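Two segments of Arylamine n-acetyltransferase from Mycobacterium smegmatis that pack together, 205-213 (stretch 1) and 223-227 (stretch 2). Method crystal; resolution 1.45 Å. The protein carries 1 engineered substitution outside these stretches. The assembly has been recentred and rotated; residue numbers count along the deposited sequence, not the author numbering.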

ATOM      1  N   SER A 205     -10.135  21.706  16.666  1.00 13.72           N
ATOM      2  CA  SER A 205     -10.373  21.480  15.249  1.00 12.36           C
ATOM      3  C   SER A 205      -9.532  20.323  14.723  1.00 11.66           C
ATOM      4  O   SER A 205      -8.337  20.234  15.002  1.00 11.93           O
ATOM      5  CB  SER A 205     -10.079  22.745  14.440  1.00 11.99           C
ATOM      6  OG  SER A 205     -10.044  22.461  13.046  1.00 11.14           O
ATOM      7  N   HIS A 206     -10.180  19.469  13.931  1.00 12.07           N
ATOM      8  CA  HIS A 206      -9.508  18.367  13.221  1.00 11.72           C
ATOM      9  C   HIS A 206      -8.286  18.866  12.448  1.00 10.56           C
ATOM     10  O   HIS A 206      -7.288  18.143  12.289  1.00  9.94           O
ATOM     11  CB  HIS A 206     -10.498  17.704  12.257  1.00 12.60           C
ATOM     12  CG  HIS A 206     -10.012  16.415  11.663  1.00 13.08           C
ATOM     13  ND1 HIS A 206      -9.711  16.264  10.323  1.00 14.83           N
ATOM     14  CD2 HIS A 206      -9.782  15.210  12.238  1.00 14.07           C
ATOM     15  CE1 HIS A 206      -9.325  15.018  10.099  1.00 12.80           C
ATOM     16  NE2 HIS A 206      -9.357  14.362  11.245  1.00 15.45           N
ATOM     17  N   PHE A 207      -8.363  20.106  11.960  1.00 10.02           N
ATOM     18  CA  PHE A 207      -7.281  20.668  11.140  1.00  9.64           C
ATOM     19  C   PHE A 207      -6.252  21.473  11.927  1.00  9.37           C
ATOM     20  O   PHE A 207      -5.334  22.039  11.339  1.00  9.78           O
ATOM     21  CB  PHE A 207      -7.852  21.425   9.933  1.00  9.88           C
ATOM     22  CG  PHE A 207      -8.646  20.545   9.040  1.00 10.06           C
ATOM     23  CD1 PHE A 207     -10.033  20.660   8.974  1.00  9.94           C
ATOM     24  CD2 PHE A 207      -8.015  19.522   8.327  1.00 10.98           C
ATOM     25  CE1 PHE A 207     -10.787  19.790   8.173  1.00  9.66           C
ATOM     26  CE2 PHE A 207      -8.761  18.648   7.506  1.00 10.64           C
ATOM     27  CZ  PHE A 207     -10.146  18.783   7.443  1.00 11.09           C
ATOM     28  N   VAL A 208      -6.407  21.480  13.258  1.00  9.93           N
ATOM     29  CA  VAL A 208      -5.414  22.046  14.181  1.00 11.18           C
ATOM     30  C   VAL A 208      -4.687  20.918  14.934  1.00 11.66           C
ATOM     31  O   VAL A 208      -3.501  21.035  15.221  1.00 12.72           O
ATOM     32  CB  VAL A 208      -6.047  23.071  15.160  1.00 11.45           C
ATOM     33  CG1 VAL A 208      -5.059  23.516  16.258  1.00 11.94           C
ATOM     34  CG2 VAL A 208      -6.533  24.307  14.402  1.00 11.43           C
ATOM     35  N   THR A 209      -5.385  19.813  15.190  1.00 12.17           N
ATOM     36  CA  THR A 209      -4.830  18.749  16.046  1.00 12.23           C
ATOM     37  C   THR A 209      -4.032  17.671  15.318  1.00 11.59           C
ATOM     38  O   THR A 209      -3.463  16.772  15.950  1.00 11.93           O
ATOM     39  CB  THR A 209      -5.935  18.048  16.867  1.00 13.25           C
ATOM     40  OG1 THR A 209      -6.891  17.464  15.983  1.00 14.81           O
ATOM     41  CG2 THR A 209      -6.639  19.032  17.811  1.00 14.87           C
ATOM     42  N   GLY A 210      -4.029  17.722  13.997  1.00 10.42           N
ATOM     43  CA  GLY A 210      -3.270  16.757  13.227  1.00  9.56           C
ATOM     44  C   GLY A 210      -3.021  17.254  11.824  1.00  9.48           C
ATOM     45  O   GLY A 210      -3.335  18.408  11.506  1.00 10.19           O
ATOM     46  N   LEU A 211      -2.482  16.356  10.994  1.00  9.03           N
ATOM     47  CA  LEU A 211      -2.033  16.664   9.645  1.00  9.22           C
ATOM     48  C   LEU A 211      -2.865  15.892   8.630  1.00  8.80           C
ATOM     49  O   LEU A 211      -2.937  14.660   8.708  1.00  8.82           O
ATOM     50  CB  LEU A 211      -0.571  16.226   9.500  1.00  9.52           C
ATOM     51  CG  LEU A 211       0.009  16.216   8.084  1.00 10.90           C
ATOM     52  CD1 LEU A 211       0.292  17.625   7.619  1.00 13.45           C
ATOM     53  CD2 LEU A 211       1.282  15.375   8.013  1.00 11.86           C
ATOM     54  N   THR A 212      -3.475  16.604   7.680  1.00  8.22           N
ATOM     55  CA  THR A 212      -4.194  15.963   6.575  1.00  7.87           C
ATOM     56  C   THR A 212      -3.651  16.504   5.263  1.00  7.73           C
ATOM     57  O   THR A 212      -3.599  17.725   5.062  1.00  8.32           O
ATOM     58  CB  THR A 212      -5.707  16.229   6.611  1.00  8.06           C
ATOM     59  OG1 THR A 212      -6.266  15.655   7.793  1.00 10.83           O
ATOM     60  CG2 THR A 212      -6.401  15.628   5.381  1.00  9.68           C
ATOM     61  N   VAL A 213      -3.230  15.594   4.388  1.00  7.85           N
ATOM     62  CA  VAL A 213      -2.749  15.949   3.054  1.00  8.38           C
ATOM     63  C   VAL A 213      -3.421  15.010   2.062  1.00  8.29           C
ATOM     64  O   VAL A 213      -3.539  13.812   2.322  1.00  9.63           O
ATOM     65  CB  VAL A 213      -1.195  15.846   2.960  1.00  8.89           C
ATOM     66  CG1 VAL A 213      -0.700  16.337   1.602  1.00  9.84           C
ATOM     67  CG2 VAL A 213      -0.530  16.653   4.062  1.00 10.13           C
ATOM     68  N   ASN A 223      -4.994   9.941   0.660  1.00  9.98           N
ATOM     69  CA  ASN A 223      -5.306  10.702   1.863  1.00 10.11           C
ATOM     70  C   ASN A 223      -4.385  10.340   3.009  1.00  9.93           C
ATOM     71  O   ASN A 223      -4.438   9.212   3.516  1.00 11.11           O
ATOM     72  CB  ASN A 223      -6.750  10.527   2.310  1.00 11.53           C
ATOM     73  CG  ASN A 223      -7.113  11.514   3.398  1.00 14.25           C
ATOM     74  OD1 ASN A 223      -7.174  12.701   3.148  1.00 17.17           O
ATOM     75  ND2 ASN A 223      -7.281  11.032   4.618  1.00 19.02           N
ATOM     76  N   LEU A 224      -3.551  11.301   3.389  1.00  9.40           N
ATOM     77  CA  LEU A 224      -2.609  11.141   4.495  1.00 10.26           C
ATOM     78  C   LEU A 224      -3.192  11.801   5.738  1.00  9.65           C
ATOM     79  O   LEU A 224      -3.560  12.971   5.691  1.00  9.68           O
ATOM     80  CB  LEU A 224      -1.293  11.833   4.132  1.00 11.32           C
ATOM     81  CG  LEU A 224      -0.180  11.843   5.190  1.00 11.85           C
ATOM     82  CD1 LEU A 224       0.465  10.449   5.274  1.00 13.62           C
ATOM     83  CD2 LEU A 224       0.891  12.885   4.879  1.00 12.32           C
ATOM     84  N   ARG A 225      -3.309  11.046   6.829  1.00  9.30           N
ATOM     85  CA  ARG A 225      -3.583  11.624   8.135  1.00  9.16           C
ATOM     86  C   ARG A 225      -2.435  11.195   9.035  1.00 10.05           C
ATOM     87  O   ARG A 225      -2.230   9.995   9.254  1.00  9.75           O
ATOM     88  CB  ARG A 225      -4.933  11.148   8.694  1.00  9.31           C
ATOM     89  CG  ARG A 225      -5.310  11.695  10.080  1.00  9.93           C
ATOM     90  CD  ARG A 225      -5.490  13.215  10.051  1.00 10.62           C
ATOM     91  NE  ARG A 225      -5.750  13.735  11.395  1.00 11.18           N
ATOM     92  CZ  ARG A 225      -6.094  14.997  11.663  1.00 11.51           C
ATOM     93  NH1 ARG A 225      -6.230  15.879  10.680  1.00 12.26           N
ATOM     94  NH2 ARG A 225      -6.305  15.364  12.926  1.00 12.09           N
ATOM     95  N   GLY A 226      -1.665  12.156   9.528  1.00 10.03           N
ATOM     96  CA  GLY A 226      -0.506  11.801  10.361  1.00 10.52           C
ATOM     97  C   GLY A 226       0.456  10.895   9.589  1.00 10.79           C
ATOM     98  O   GLY A 226       0.871  11.223   8.475  1.00 10.67           O
ATOM     99  N   ARG A 227       0.820   9.745  10.177  1.00 10.85           N
ATOM    100  CA  ARG A 227       1.730   8.782   9.531  1.00 11.35           C
ATOM    101  C   ARG A 227       1.059   7.835   8.528  1.00 11.28           C
ATOM    102  O   ARG A 227       1.743   7.050   7.850  1.00 12.07           O
ATOM    103  CB  ARG A 227       2.406   7.915  10.598  1.00 11.63           C
ATOM    104  CG  ARG A 227       1.447   6.939  11.246  1.00 12.78           C
ATOM    105  CD  ARG A 227       2.187   5.913  12.102  1.00 13.52           C
ATOM    106  NE  ARG A 227       2.565   6.415  13.419  1.00 14.44           N
ATOM    107  CZ  ARG A 227       3.810   6.446  13.902  1.00 15.14           C
ATOM    108  NH1 ARG A 227       4.846   6.048  13.167  1.00 15.09           N
ATOM    109  NH2 ARG A 227       4.004   6.897  15.138  1.00 16.23           N
TER

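The most unusual feature of this contact is the way His206 holds the side chain of Arg225 by two different means at once. The guanidinium lies flat on the imidazole ring, with centres 3.6 Å apart and planes at 5°, and CE1 of His206 comes within 3.3 Å of NH1 of Arg225. The same guanidinium also donates a forked pair of hydrogen bonds to the backbone carbonyl of His206: NH1 and NH2 of Arg225 each lie 3.0 Å from His206 O, with N-H...O angles of 147° and 144°. Two N-H groups pointing the same way suit a single carbonyl oxygen, and the modest angles are what sharing one acceptor would produce.

The guanidinium meets stretch 1 at its edge and on its other face as well. NH1 of Arg225 gives a further hydrogen bond to OG1 of Thr212 (2.9 Å, 157°), which sits near the plane of the group, at its edge. Over the face opposite His206 lies the backbone of Gly210, whose CA is 3.4 Å from NH2 of Arg225. An ideal CB built on Gly210 would fall 2.3 Å from Arg225 NH2, a clash, so the close approach depends on the absence of a side chain. Arg225 accordingly has 129 Å² covered by the other stretch, the largest covered area of any residue in the two stretches.

Beneath this side-chain cluster runs a short antiparallel ladder. Val213 and Leu224 form the hydrogen-bonded pair, their CA atoms 5.0 Å apart: Leu224 N donates to Val213 O at 2.7 Å and 170°, and Val213 N to Leu224 O at 2.9 Å and 161°. Thr212 and Arg225 form the adjacent non-hydrogen-bonded pair, with CA atoms 4.7 Å apart. Here the CA-H groups supply the close contacts, Thr212 CA to Leu224 O and Arg225 CA to Leu211 O, both at 3.2 Å. Beyond the strand residues, Gly226 N donates to Leu211 O at 2.9 Å and 157°, extending the backbone pairing. Gly226 has a phi of 59°, a value that by itself favours glycine.

The alternation of the strands separates the chemistry. Thr212 and Arg225 share one face of the sheet, where the polar contacts gather; Val213 and Leu224 share the other, where Leu224 CD2 lies 4.1 Å from Val213 CB. Leu211 joins this apolar group, its CD2 4.0 Å from CD2 of Leu224. These are van der Waals distances between buried side chains, consistent with hydrophobic packing. In total, 452 Å² is buried between the stretches.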